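Local coordinates for ABC transporter, permease protein, putative (Porphyromonas gingivalis, PDB 2P0S), which is probably a membrane permease of an ABC-type transporter, represented here by one domain cut from the longer protein, at the interface of chains A and B. Sequence-based numbering; all coordinates share one arbitrary frame. Chains: chain A/B, ABC transporter, permease protein, putative.

The interface of chains A and B. Residues chain A 71-72; chain B 120-123.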
# COMPACT_ATOMS: atom_id res chain seq x y z
N ALA A 71 -8.42 13.58 -7.11
CA ALA A 71 -8.83 12.55 -7.99
C ALA A 71 -7.55 12.16 -8.76
O ALA A 71 -6.58 12.99 -8.79
CB ALA A 71 -9.83 13.10 -9.07
N ILE A 72 -7.47 10.93 -9.35
CA ILE A 72 -6.30 10.43 -10.18
C ILE A 72 -6.96 10.12 -11.54
O ILE A 72 -8.07 9.49 -11.57
CB ILE A 72 -5.72 9.16 -9.61
CG1 ILE A 72 -5.18 9.45 -8.18
CG2 ILE A 72 -4.57 8.62 -10.55
CD1 ILE A 72 -5.10 8.27 -7.33
N VAL B 120 -9.21 7.94 -2.62
CA VAL B 120 -9.14 8.77 -3.81
C VAL B 120 -9.73 8.06 -5.07
O VAL B 120 -9.27 6.93 -5.42
CB VAL B 120 -7.67 9.17 -4.08
CG1 VAL B 120 -7.61 9.98 -5.43
CG2 VAL B 120 -7.09 9.98 -2.89
N HIS B 121 -10.69 8.69 -5.75
CA HIS B 121 -11.28 8.11 -6.99
C HIS B 121 -10.25 8.17 -8.11
O HIS B 121 -9.58 9.13 -8.22
CB HIS B 121 -12.49 8.91 -7.36
CG HIS B 121 -13.60 8.70 -6.35
ND1 HIS B 121 -14.12 7.46 -6.04
CD2 HIS B 121 -14.31 9.59 -5.61
CE1 HIS B 121 -15.04 7.58 -5.10
NE2 HIS B 121 -15.21 8.87 -4.83
N THR B 122 -10.22 7.04 -8.76
CA THR B 122 -9.34 6.94 -9.92
C THR B 122 -10.23 6.76 -11.15
O THR B 122 -11.23 5.97 -11.11
CB THR B 122 -8.42 5.78 -9.75
OG1 THR B 122 -7.66 5.94 -8.56
CG2 THR B 122 -7.51 5.62 -10.87
N TYR B 123 -9.89 7.45 -12.24
CA TYR B 123 -10.74 7.45 -13.42
C TYR B 123 -9.80 7.19 -14.60
O TYR B 123 -8.63 7.56 -14.55
CB TYR B 123 -11.32 8.81 -13.63
CG TYR B 123 -12.18 9.30 -12.46
CD1 TYR B 123 -13.50 8.73 -12.16
CD2 TYR B 123 -11.71 10.26 -11.60
CE1 TYR B 123 -14.31 9.10 -11.08
CE2 TYR B 123 -12.56 10.69 -10.49
CZ TYR B 123 -13.84 10.11 -10.24
OH TYR B 123 -14.59 10.63 -9.21
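A:Ile72 and B:Thr122 pair as parallel beta partners, as do A:Ala71 and B:His121, so that strand 121-124 of chain B is added to strand 70-74 of chain A. Backbone hydrogen bonds join the strands here through A:Ile72, which donates one and accepts another. The amide N of A:Ile72 donates to the carbonyl O of B:His121 at 3.0 Å. The carbonyl O of A:Ile72 accepts from the amide N of B:Tyr123 at 2.8 Å. The residue thus reaches both sides of B:Thr122, whose backbone sits between the two bonds.

Side chains pack on both faces of the join. On one, chi1 of -62° sets CG1 of A:Ile72 beside its own backbone N, and the extended chi2 of 156° carries A:Ile72 CD1 on to B:Val120 CG1 at 3.6 Å; the isoleucine branch runs roughly perpendicular to the valine. The hydroxyl OG1 of B:Thr122 also lies beside A:Ile72, 3.7 Å from CD1. On the opposite face the methyl CB of A:Ala71 meets the edge of the B:Tyr123 ring, in its plane, 3.9 Å from CE2.

A two-fold relates the chains, so each copy lends its C-terminal strand to the sheet of the other. This exchange ties the two domains together in the crystal, and may or may not reflect how the full-length permease pairs.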